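Diphthine synthase (PDB 3I4T) probably transfers methyl groups from S-adenosylmethionine to the modified histidine of elongation factor 2 during diphthamide biosynthesis. Local coordinates at residues A[29-34]-A[243-248]; A[56-61]-A[101-106]; A[233-238]-A[249-254]; A[239-244]-A[262-267]. All coordinates share one frame; numbering follows the deposited sequence.

In the fold
The four contacts run from the parallel sheet to the mixed sheet of a two-lobed methylase. Contact 3 is the buried core of the hairpin 235-240/248-253, held by backbone hydrogen bonds. Contact 4 uses the same strand 235-240 further on, where an arginine binds loop carbonyls. Contact 1 lies at the surface, where the hairpin's connecting loop meets the loop after strand 22-27 through side-chain packing and a sulfur-aromatic approach, without a hydrogen bond. Contact 2, buried and apolar, joins two loops leaving the parallel sheet and touches contact 1 through backbone pairs, among them Gly-29 O with Gly-104 N and Tyr-31 O with Gln-60 N. Contacts 2 and 3 are farthest apart, their centres about 27 Å.

Contact 1: A[29-34]-A[243-248]; sequences GLYDEK and ACADQK
This is a surface packing contact between two loops, in which Tyr-31 and Leu-30, beyond strand 22-27, meet Ala-243, Cys-244 and Ala-245 in the connection of hairpin 235-240/248-253. No hydrogen bond crosses it. The Tyr-31 ring does most of the touching: one face lies over the peptide between Cys-244 and Ala-245, with Ala-245 N above its centre, while Asp-32 CB covers the opposite face. With CG anti to the backbone N (chi1 169°), the ring extends along the hairpin loop, bringing its CD1 to 3.6 Å from Cys-244 CB and its OH to 3.7 Å from Ala-245 CB. Cys-244 SG approaches obliquely, 4.9 Å from the Tyr-31 ring centroid, and lies 3.5 Å from Leu-30 O. Leu-30 adds a small apolar patch, its CD1 branch resting 3.7 Å from Ala-243 CB. The hairpin loop is braced internally: a type I turn spans Cys-244 to Gln-247, and Ala-243 N donates to Gln-247 OE1 over 2.8 Å, in the carbonyl plane and on a lone pair. On the other loop, Asp-32 OD1 accepts from Lys-34 N in an Asx turn, met from above the carboxylate plane. Asp-32 OD2 forms a salt bridge with Arg-39 of the second subunit, which also packs on Tyr-31, and Ala-243 touches His-130 of that subunit. The contact therefore joins the two lobes close to the dimer interface. A loop leaving the first strand of the parallel sheet and meeting a hairpin of the second sheet fits the two-domain fold of tetrapyrrole methylases.

Contact 2: A[56-61]-A[101-106]; sequences TAILQC and LVVGDV
Val-103 lays its CG2 methyl over Thr-56, 3.3 Å from Thr-56 CA and 3.6 Å from Thr-56 CG2. The contact belongs to the parallel sheet of the methylase fold: 101-106 leaves the end of strand 97-102, whereas the loop segment 56-61, which begins in a 3-10 turn, follows the neighbouring strand 49-52. It is buried and apolar, and no hydrogen bond crosses it. The side chains of Thr-56 and Val-103 slide past each other in opposite directions, while Ile-58 crosses Val-103 at about a right angle, its CG2 4.1 Å from Val-103 CG2. Leu-59 completes the apolar surround, bringing CG to 4.3 Å from the same Val-103 methyl, which thus meets all three residues. Thr-56 is turned with OG1 between its backbone N and carbonyl carbon (chi1 56°); there the hydroxyl is hydrogen-bonded to Glu-53 O, and CG2 is left to face the strand end. Leu-59 N closes the turn onto Thr-56 O at 3.0 Å. Beyond Gly-104, the Asp-105 side chain N-caps the next helix through Gly-108 N and also meets Asn-136 of the second subunit. At the strand end itself, Thr-56 CG2 sits 3.5 Å from Leu-101 O.

Contact 3: A[233-238]-A[249-254]; sequences DTMVVG and IVYGKM
Met-235 curls over the Tyr-251 ring, its CE methyl above one face and offset toward the rim, 4.0 Å from the centroid. This is a CH-pi contact, with the sulfur farther off above the same face. The methionine chain is bent at both chi2 (-73°) and chi3 (-79°), which folds the methyl back over the ring; Met-235 CB also lies 3.6 Å from Tyr-251 OH. Val-237, on the same face of the sheet, sets CG2 against Tyr-251 CD1 at 3.7 Å and CG1 beside Ile-249 CG2, the last two side chains pointing the same way. On the other face, the side chains of Val-236 and Met-254 cross at about a right angle, CG1 of Val-236 4.0 Å from CG of Met-254.

These groups are placed by an antiparallel hairpin. Val-236 and Gly-252 form a hydrogen-bonded pair, Val-236 N to Gly-252 O being 2.8 Å and almost straight (177°). Gly-238 and Val-250 form the next such pair, Val-250 N reaching Gly-238 O at 3.0 Å. Met-235 with Lys-253 and Val-237 with Tyr-251 are the non-hydrogen-bonded pairs. Where the strand ends, Met-254 N makes only a weak bond to Thr-234 O, and the carboxylate of Asp-233 lies alongside the aliphatic part of Lys-253, OD1 3.4 Å from Lys-253 CD.

The chemistry implies a hairpin fixed in register by its backbone bonds, with apolar side chains packing the Val-237/Tyr-251 face against helix 278-284, through Leu-284, and Met-254, beside Val-236, against helix 211-225.

Contact 4: A[239-244]-A[262-267]; sequences MARVAC and FGAPMH
Arg-241 reaches across to the loop 262-267 and binds two of its carbonyls with one nitrogen, the tight part of the contact. NH1 donates to Ala-264 O at 2.7 Å, on a lone pair, and to Phe-262 O at 2.8 Å; both acceptors lie within a few degrees of the guanidinium plane. NH2 adds a weak bond to Phe-262 O. The chain bends at chi3 (-61°), turning the guanidinium toward the loop, and NE is held by Asp-246, through its backbone O and its carboxylate, which probably helps fix the rotation. Nearby, Arg-241 N binds Met-266 O at 2.9 Å in a nearly straight bond (172°), and Ala-240 pairs with His-267 as an antiparallel non-hydrogen-bonded pair, Ala-240 CB 3.5 Å from His-267 CD2. His-267 NE2 makes only weak bonds to Gly-263 O and Ala-264 O. The loose, solvent side is the exposed bend of the Gly-263 backbone and the Ala-264 methyl. Away from it, a water donates to Met-266 O and is weakly bonded by Val-242 N. The contact lies where strand 235-240 runs beside strand 267-271, with strand 248-253 on its other edge, helix 134-137 against Val-242 and strand 207-208 beside Pro-265 and Met-266.

Contact 1: A[29-34]-A[243-248]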
loop_
_atom_site.group_PDB
_atom_site.type_symbol
_atom_site.label_atom_id
_atom_site.label_comp_id
_atom_site.label_asym_id
_atom_site.label_seq_id
_atom_site.Cartn_x
_atom_site.Cartn_y
_atom_site.Cartn_z
ATOM N N GLY A 29 10.675 1.595 -4.414
ATOM C CA GLY A 29 10.664 1.351 -2.979
ATOM C C GLY A 29 10.937 2.649 -2.241
ATOM O O GLY A 29 10.836 3.726 -2.820
ATOM N N LEU A 30 11.313 2.556 -0.968
ATOM C CA LEU A 30 11.299 3.740 -0.104
ATOM C C LEU A 30 12.645 4.173 0.486
ATOM O O LEU A 30 12.749 5.263 1.044
ATOM C CB LEU A 30 10.279 3.545 1.029
ATOM C CG LEU A 30 8.788 3.430 0.691
ATOM C CD1 LEU A 30 8.005 2.973 1.918
ATOM C CD2 LEU A 30 8.223 4.731 0.178
ATOM N N TYR A 31 13.668 3.330 0.370
ATOM C CA TYR A 31 14.921 3.583 1.073
ATOM C C TYR A 31 16.136 3.820 0.155
ATOM O O TYR A 31 16.630 4.937 0.064
ATOM C CB TYR A 31 15.186 2.493 2.119
ATOM C CG TYR A 31 16.564 2.526 2.718
ATOM C CD1 TYR A 31 17.148 3.736 3.103
ATOM C CD2 TYR A 31 17.286 1.348 2.922
ATOM C CE1 TYR A 31 18.429 3.777 3.663
ATOM C CE2 TYR A 31 18.564 1.379 3.487
ATOM C CZ TYR A 31 19.125 2.604 3.853
ATOM O OH TYR A 31 20.382 2.680 4.410
ATOM N N ASP A 32 16.621 2.775 -0.511
ATOM C CA ASP A 32 17.797 2.911 -1.346
ATOM C C ASP A 32 17.674 2.090 -2.619
ATOM O O ASP A 32 16.624 1.503 -2.885
ATOM C CB ASP A 32 19.062 2.537 -0.552
ATOM C CG ASP A 32 19.138 1.062 -0.218
ATOM O OD1 ASP A 32 18.296 0.272 -0.726
ATOM O OD2 ASP A 32 20.053 0.689 0.559
ATOM N N GLU A 33 18.763 2.043 -3.389
ATOM C CA GLU A 33 18.828 1.333 -4.674
ATOM C C GLU A 33 18.509 -0.164 -4.576
ATOM O O GLU A 33 18.163 -0.794 -5.574
ATOM C CB GLU A 33 20.206 1.551 -5.338
ATOM C CG GLU A 33 21.365 0.706 -4.783
ATOM C CD GLU A 33 21.974 1.241 -3.488
ATOM O OE1 GLU A 33 21.523 2.289 -2.962
ATOM O OE2 GLU A 33 22.925 0.598 -2.989
ATOM N N LYS A 34 18.633 -0.731 -3.377
ATOM C CA LYS A 34 18.379 -2.154 -3.182
ATOM C C LYS A 34 16.882 -2.486 -3.009
ATOM O O LYS A 34 16.512 -3.655 -2.874
ATOM C CB LYS A 34 19.202 -2.696 -2.012
ATOM C CG LYS A 34 20.714 -2.564 -2.169
ATOM C CD LYS A 34 21.396 -3.833 -1.689
ATOM C CE LYS A 34 22.891 -3.645 -1.494
ATOM N NZ LYS A 34 23.155 -2.984 -0.176
ATOM N N ALA A 243 10.536 2.863 6.477
ATOM C CA ALA A 243 11.140 1.784 5.698
ATOM C C ALA A 243 12.620 2.020 5.365
ATOM O O ALA A 243 13.215 1.255 4.602
ATOM C CB ALA A 243 10.320 1.514 4.418
ATOM N N CYS A 244 13.208 3.067 5.944
ATOM C CA CYS A 244 14.656 3.298 5.851
ATOM C C CYS A 244 15.368 2.742 7.086
ATOM O O CYS A 244 14.740 2.491 8.112
ATOM C CB CYS A 244 14.953 4.795 5.686
ATOM S SG CYS A 244 14.082 5.585 4.280
ATOM N N ALA A 245 16.680 2.560 6.997
ATOM C CA ALA A 245 17.471 2.103 8.143
ATOM C C ALA A 245 17.409 3.034 9.374
ATOM O O ALA A 245 17.352 2.560 10.519
ATOM C CB ALA A 245 18.912 1.850 7.722
ATOM N N ASP A 246 17.413 4.347 9.152
ATOM C CA ASP A 246 17.328 5.302 10.271
ATOM C C ASP A 246 15.905 5.813 10.482
ATOM O O ASP A 246 15.687 6.947 10.906
ATOM C CB ASP A 246 18.328 6.454 10.110
ATOM C CG ASP A 246 18.091 7.275 8.843
ATOM O OD1 ASP A 246 17.232 6.900 8.010
ATOM O OD2 ASP A 246 18.781 8.311 8.687
ATOM N N GLN A 247 14.944 4.952 10.176
ATOM C CA GLN A 247 13.533 5.192 10.448
ATOM C C GLN A 247 13.350 5.608 11.890
ATOM O O GLN A 247 13.945 5.016 12.797
ATOM C CB GLN A 247 12.756 3.900 10.188
ATOM C CG GLN A 247 11.273 3.924 10.493
ATOM C CD GLN A 247 10.659 2.553 10.284
ATOM O OE1 GLN A 247 10.523 2.099 9.155
ATOM N NE2 GLN A 247 10.304 1.882 11.369
ATOM N N LYS A 248 12.521 6.623 12.100
ATOM C CA LYS A 248 12.221 7.105 13.434
ATOM C C LYS A 248 10.704 7.180 13.598
ATOM O O LYS A 248 10.015 7.744 12.735
ATOM C CB LYS A 248 12.876 8.479 13.653
ATOM C CG LYS A 248 12.660 9.090 15.034
ATOM C CD LYS A 248 13.613 8.512 16.078
ATOM C CE LYS A 248 13.083 8.777 17.499
ATOM N NZ LYS A 248 13.342 7.651 18.475
#

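Contact 2: A[56-61]-A[101-106]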
loop_
_atom_site.group_PDB
_atom_site.type_symbol
_atom_site.label_atom_id
_atom_site.label_comp_id
_atom_site.label_asym_id
_atom_site.label_seq_id
_atom_site.Cartn_x
_atom_site.Cartn_y
_atom_site.Cartn_z
ATOM N N THR A 56 13.037 11.483 -6.632
ATOM C CA THR A 56 13.886 10.330 -6.296
ATOM C C THR A 56 15.196 10.701 -5.596
ATOM O O THR A 56 15.861 9.832 -5.030
ATOM C CB THR A 56 14.185 9.436 -7.531
ATOM O OG1 THR A 56 14.788 10.221 -8.569
ATOM C CG2 THR A 56 12.902 8.781 -8.063
ATOM N N ALA A 57 15.559 11.981 -5.632
ATOM C CA ALA A 57 16.734 12.482 -4.911
ATOM C C ALA A 57 16.657 12.208 -3.394
ATOM O O ALA A 57 17.689 12.161 -2.710
ATOM C CB ALA A 57 16.945 13.979 -5.193
ATOM N N ILE A 58 15.439 12.010 -2.885
ATOM C CA ILE A 58 15.221 11.683 -1.470
ATOM C C ILE A 58 15.728 10.289 -1.064
ATOM O O ILE A 58 16.020 10.056 0.111
ATOM C CB ILE A 58 13.729 11.890 -1.037
ATOM C CG1 ILE A 58 13.615 12.054 0.484
ATOM C CG2 ILE A 58 12.818 10.769 -1.551
ATOM C CD1 ILE A 58 14.420 13.217 1.048
ATOM N N LEU A 59 15.837 9.377 -2.031
ATOM C CA LEU A 59 16.402 8.053 -1.785
ATOM C C LEU A 59 17.843 8.118 -1.250
ATOM O O LEU A 59 18.621 9.008 -1.607
ATOM C CB LEU A 59 16.335 7.183 -3.042
ATOM C CG LEU A 59 14.987 6.558 -3.415
ATOM C CD1 LEU A 59 15.081 5.809 -4.732
ATOM C CD2 LEU A 59 14.490 5.628 -2.330
ATOM N N GLN A 60 18.187 7.156 -0.399
ATOM C CA GLN A 60 19.469 7.151 0.287
ATOM C C GLN A 60 20.532 6.383 -0.508
ATOM O O GLN A 60 21.104 5.380 -0.052
ATOM C CB GLN A 60 19.302 6.687 1.744
ATOM C CG GLN A 60 18.321 7.580 2.544
ATOM C CD GLN A 60 18.431 7.427 4.062
ATOM O OE1 GLN A 60 19.530 7.359 4.617
ATOM N NE2 GLN A 60 17.286 7.393 4.739
ATOM N N CYS A 61 20.764 6.891 -1.717
ATOM C CA CYS A 61 21.810 6.450 -2.626
ATOM C C CYS A 61 22.254 7.667 -3.426
ATOM O O CYS A 61 21.523 8.658 -3.526
ATOM C CB CYS A 61 21.261 5.423 -3.615
ATOM S SG CYS A 61 20.054 6.140 -4.787
ATOM N N LEU A 101 11.367 6.009 -13.376
ATOM C CA LEU A 101 11.562 5.510 -12.030
ATOM C C LEU A 101 11.009 6.491 -10.996
ATOM O O LEU A 101 11.332 7.679 -11.019
ATOM C CB LEU A 101 13.048 5.248 -11.785
ATOM C CG LEU A 101 13.836 4.390 -12.780
ATOM C CD1 LEU A 101 15.220 4.086 -12.231
ATOM C CD2 LEU A 101 13.090 3.104 -13.101
ATOM N N VAL A 102 10.167 5.990 -10.097
ATOM C CA VAL A 102 9.498 6.834 -9.105
ATOM C C VAL A 102 9.721 6.259 -7.717
ATOM O O VAL A 102 9.817 5.043 -7.570
ATOM C CB VAL A 102 7.971 6.982 -9.388
ATOM C CG1 VAL A 102 7.723 7.496 -10.790
ATOM C CG2 VAL A 102 7.229 5.668 -9.189
ATOM N N VAL A 103 9.824 7.133 -6.716
ATOM C CA VAL A 103 9.948 6.725 -5.308
ATOM C C VAL A 103 8.670 6.039 -4.852
ATOM O O VAL A 103 7.578 6.533 -5.108
ATOM C CB VAL A 103 10.206 7.942 -4.370
ATOM C CG1 VAL A 103 10.326 7.501 -2.895
ATOM C CG2 VAL A 103 11.454 8.661 -4.781
ATOM N N GLY A 104 8.813 4.899 -4.185
ATOM C CA GLY A 104 7.663 4.177 -3.656
ATOM C C GLY A 104 6.957 3.275 -4.652
ATOM O O GLY A 104 7.562 2.374 -5.236
ATOM N N ASP A 105 5.657 3.510 -4.803
ATOM C CA ASP A 105 4.791 2.757 -5.723
ATOM C C ASP A 105 4.154 3.744 -6.709
ATOM O O ASP A 105 3.860 4.887 -6.365
ATOM C CB ASP A 105 3.709 1.998 -4.941
ATOM C CG ASP A 105 2.816 1.133 -5.833
ATOM O OD1 ASP A 105 3.363 0.365 -6.659
ATOM O OD2 ASP A 105 1.562 1.205 -5.683
ATOM N N VAL A 106 3.967 3.292 -7.939
ATOM C CA VAL A 106 3.404 4.121 -8.989
ATOM C C VAL A 106 2.044 4.706 -8.587
ATOM O O VAL A 106 1.824 5.923 -8.665
ATOM C CB VAL A 106 3.232 3.296 -10.269
ATOM C CG1 VAL A 106 2.810 4.188 -11.426
ATOM C CG2 VAL A 106 4.512 2.554 -10.580
#

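Contact 3: A[233-238]-A[249-254]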
loop_
_atom_site.group_PDB
_atom_site.type_symbol
_atom_site.label_atom_id
_atom_site.label_comp_id
_atom_site.label_asym_id
_atom_site.label_seq_id
_atom_site.Cartn_x
_atom_site.Cartn_y
_atom_site.Cartn_z
ATOM N N ASP A 233 -3.327 17.666 23.351
ATOM C CA ASP A 233 -3.065 16.448 24.117
ATOM C C ASP A 233 -3.397 15.154 23.368
ATOM O O ASP A 233 -3.244 14.067 23.927
ATOM C CB ASP A 233 -3.832 16.482 25.446
ATOM C CG ASP A 233 -3.366 17.602 26.370
ATOM O OD1 ASP A 233 -2.206 17.553 26.833
ATOM O OD2 ASP A 233 -4.164 18.527 26.645
ATOM N N THR A 234 -3.844 15.268 22.114
ATOM C CA THR A 234 -4.177 14.094 21.295
ATOM C C THR A 234 -2.899 13.318 20.979
ATOM O O THR A 234 -1.927 13.910 20.522
ATOM C CB THR A 234 -4.917 14.497 19.979
ATOM O OG1 THR A 234 -6.177 15.106 20.299
ATOM C CG2 THR A 234 -5.162 13.286 19.076
ATOM N N MET A 235 -2.909 12.012 21.241
ATOM C CA MET A 235 -1.758 11.133 20.996
ATOM C C MET A 235 -1.686 10.775 19.520
ATOM O O MET A 235 -2.622 10.192 18.961
ATOM C CB MET A 235 -1.841 9.846 21.835
ATOM C CG MET A 235 -1.804 10.035 23.358
ATOM S SD MET A 235 -0.172 10.491 24.014
ATOM C CE MET A 235 0.655 8.901 24.039
ATOM N N VAL A 236 -0.570 11.120 18.892
ATOM C CA VAL A 236 -0.392 10.910 17.468
ATOM C C VAL A 236 0.959 10.281 17.231
ATOM O O VAL A 236 1.763 10.139 18.154
ATOM C CB VAL A 236 -0.480 12.228 16.664
ATOM C CG1 VAL A 236 -1.880 12.846 16.786
ATOM C CG2 VAL A 236 0.613 13.221 17.106
ATOM N N VAL A 237 1.205 9.916 15.981
ATOM C CA VAL A 237 2.379 9.156 15.625
ATOM C C VAL A 237 3.144 9.950 14.580
ATOM O O VAL A 237 2.667 10.126 13.454
ATOM C CB VAL A 237 1.996 7.767 15.053
ATOM C CG1 VAL A 237 3.227 6.868 14.920
ATOM C CG2 VAL A 237 0.924 7.095 15.919
ATOM N N GLY A 238 4.317 10.447 14.970
ATOM C CA GLY A 238 5.212 11.109 14.050
ATOM C C GLY A 238 6.088 10.039 13.446
ATOM O O GLY A 238 6.599 9.169 14.162
ATOM N N ILE A 249 10.194 6.585 14.682
ATOM C CA ILE A 249 8.764 6.605 15.004
ATOM C C ILE A 249 8.556 7.043 16.451
ATOM O O ILE A 249 9.109 6.429 17.365
ATOM C CB ILE A 249 8.117 5.211 14.828
ATOM C CG1 ILE A 249 8.257 4.716 13.390
ATOM C CG2 ILE A 249 6.652 5.224 15.249
ATOM C CD1 ILE A 249 7.831 3.272 13.210
ATOM N N VAL A 250 7.765 8.098 16.661
ATOM C CA VAL A 250 7.460 8.573 18.008
ATOM C C VAL A 250 5.970 8.676 18.186
ATOM O O VAL A 250 5.289 9.268 17.361
ATOM C CB VAL A 250 8.095 9.962 18.321
ATOM C CG1 VAL A 250 7.879 10.334 19.773
ATOM C CG2 VAL A 250 9.572 9.947 18.039
ATOM N N TYR A 251 5.476 8.101 19.280
ATOM C CA TYR A 251 4.065 8.169 19.659
ATOM C C TYR A 251 3.924 9.064 20.883
ATOM O O TYR A 251 4.482 8.773 21.946
ATOM C CB TYR A 251 3.562 6.769 19.971
ATOM C CG TYR A 251 2.104 6.650 20.406
ATOM C CD1 TYR A 251 1.072 7.111 19.600
ATOM C CD2 TYR A 251 1.770 6.025 21.615
ATOM C CE1 TYR A 251 -0.246 6.979 19.992
ATOM C CE2 TYR A 251 0.457 5.879 22.013
ATOM C CZ TYR A 251 -0.546 6.358 21.200
ATOM O OH TYR A 251 -1.858 6.214 21.590
ATOM N N GLY A 252 3.183 10.154 20.736
ATOM C CA GLY A 252 3.039 11.105 21.829
ATOM C C GLY A 252 2.065 12.226 21.524
ATOM O O GLY A 252 1.448 12.261 20.448
ATOM N N LYS A 253 1.937 13.141 22.484
ATOM C CA LYS A 253 1.025 14.272 22.382
ATOM C C LYS A 253 1.453 15.221 21.279
ATOM O O LYS A 253 2.635 15.345 20.980
ATOM C CB LYS A 253 0.937 15.030 23.717
ATOM C CG LYS A 253 0.547 14.175 24.907
ATOM C CD LYS A 253 -0.090 14.990 26.029
ATOM C CE LYS A 253 -0.031 14.254 27.379
ATOM N NZ LYS A 253 1.189 14.660 28.168
ATOM N N MET A 254 0.479 15.902 20.688
ATOM C CA MET A 254 0.743 16.920 19.678
ATOM C C MET A 254 1.671 18.005 20.182
ATOM O O MET A 254 2.571 18.414 19.450
ATOM C CB MET A 254 -0.559 17.512 19.140
ATOM C CG MET A 254 -1.399 16.462 18.413
ATOM S SD MET A 254 -2.596 17.086 17.207
ATOM C CE MET A 254 -1.504 17.530 15.860
#

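Contact 4: A[239-244]-A[262-267]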
loop_
_atom_site.group_PDB
_atom_site.type_symbol
_atom_site.label_atom_id
_atom_site.label_comp_id
_atom_site.label_asym_id
_atom_site.label_seq_id
_atom_site.Cartn_x
_atom_site.Cartn_y
_atom_site.Cartn_z
ATOM N N MET A 239 6.248 10.080 12.129
ATOM C CA MET A 239 7.067 9.092 11.454
ATOM C C MET A 239 8.002 9.741 10.465
ATOM O O MET A 239 7.580 10.530 9.622
ATOM C CB MET A 239 6.190 8.054 10.756
ATOM C CG MET A 239 5.242 7.335 11.714
ATOM S SD MET A 239 4.319 6.063 10.873
ATOM C CE MET A 239 5.491 4.712 10.869
ATOM N N ALA A 240 9.280 9.403 10.579
ATOM C CA ALA A 240 10.297 9.927 9.685
ATOM C C ALA A 240 11.048 8.776 9.034
ATOM O O ALA A 240 11.393 7.804 9.697
ATOM C CB ALA A 240 11.257 10.826 10.455
ATOM N N ARG A 241 11.305 8.904 7.737
ATOM C CA ARG A 241 12.088 7.932 6.972
ATOM C C ARG A 241 11.536 6.498 7.083
ATOM O O ARG A 241 12.268 5.547 7.366
ATOM C CB ARG A 241 13.576 8.026 7.345
ATOM C CG ARG A 241 14.135 9.431 7.152
ATOM C CD ARG A 241 15.516 9.636 7.753
ATOM N NE ARG A 241 15.550 9.434 9.202
ATOM C CZ ARG A 241 15.148 10.315 10.112
ATOM N NH1 ARG A 241 14.636 11.488 9.758
ATOM N NH2 ARG A 241 15.242 10.009 11.396
ATOM N N VAL A 242 10.237 6.353 6.841
ATOM C CA VAL A 242 9.584 5.050 6.904
ATOM C C VAL A 242 10.265 4.058 5.960
ATOM O O VAL A 242 10.582 4.384 4.814
ATOM C CB VAL A 242 8.057 5.166 6.630
ATOM C CG1 VAL A 242 7.385 3.816 6.617
ATOM C CG2 VAL A 242 7.402 6.048 7.693
ATOM N N ALA A 243 10.536 2.863 6.477
ATOM C CA ALA A 243 11.140 1.784 5.698
ATOM C C ALA A 243 12.620 2.020 5.365
ATOM O O ALA A 243 13.215 1.255 4.602
ATOM C CB ALA A 243 10.320 1.514 4.418
ATOM N N CYS A 244 13.208 3.067 5.944
ATOM C CA CYS A 244 14.656 3.298 5.851
ATOM C C CYS A 244 15.368 2.742 7.086
ATOM O O CYS A 244 14.740 2.491 8.112
ATOM C CB CYS A 244 14.953 4.795 5.686
ATOM S SG CYS A 244 14.082 5.585 4.280
ATOM N N PHE A 262 12.860 15.378 14.457
ATOM C CA PHE A 262 12.661 14.131 13.718
ATOM C C PHE A 262 13.739 13.862 12.663
ATOM O O PHE A 262 13.755 12.785 12.039
ATOM C CB PHE A 262 11.270 14.112 13.064
ATOM C CG PHE A 262 10.151 13.809 14.025
ATOM C CD1 PHE A 262 9.736 12.497 14.237
ATOM C CD2 PHE A 262 9.528 14.835 14.730
ATOM C CE1 PHE A 262 8.717 12.208 15.129
ATOM C CE2 PHE A 262 8.496 14.569 15.623
ATOM C CZ PHE A 262 8.088 13.255 15.832
ATOM N N GLY A 263 14.635 14.825 12.454
ATOM C CA GLY A 263 15.708 14.654 11.470
ATOM C C GLY A 263 15.304 14.972 10.038
ATOM O O GLY A 263 14.405 15.776 9.806
ATOM N N ALA A 264 15.979 14.335 9.084
ATOM C CA ALA A 264 15.770 14.577 7.662
ATOM C C ALA A 264 14.434 13.999 7.137
ATOM O O ALA A 264 13.942 13.001 7.667
ATOM C CB ALA A 264 16.931 14.009 6.883
ATOM N N PRO A 265 13.859 14.609 6.080
ATOM C CA PRO A 265 12.633 14.082 5.469
ATOM C C PRO A 265 12.894 12.681 4.894
ATOM O O PRO A 265 14.060 12.286 4.803
ATOM C CB PRO A 265 12.359 15.074 4.332
ATOM C CG PRO A 265 13.711 15.637 3.980
ATOM C CD PRO A 265 14.388 15.768 5.328
ATOM N N MET A 266 11.865 11.932 4.488
ATOM C CA MET A 266 10.470 12.357 4.420
ATOM C C MET A 266 9.752 12.138 5.755
ATOM O O MET A 266 10.046 11.175 6.467
ATOM C CB MET A 266 9.779 11.536 3.329
ATOM C CG MET A 266 8.526 12.155 2.709
ATOM S SD MET A 266 8.021 11.251 1.206
ATOM C CE MET A 266 9.407 11.627 0.109
ATOM N N HIS A 267 8.817 13.031 6.086
ATOM C CA HIS A 267 7.987 12.874 7.289
ATOM C C HIS A 267 6.510 12.678 6.939
ATOM O O HIS A 267 6.042 13.150 5.898
ATOM C CB HIS A 267 8.054 14.099 8.214
ATOM C CG HIS A 267 9.405 14.401 8.783
ATOM N ND1 HIS A 267 9.647 15.541 9.525
ATOM C CD2 HIS A 267 10.585 13.740 8.717
ATOM C CE1 HIS A 267 10.914 15.565 9.894
ATOM N NE2 HIS A 267 11.507 14.486 9.413
HETATM O O HOH W 1 8.436 8.955 5.646
#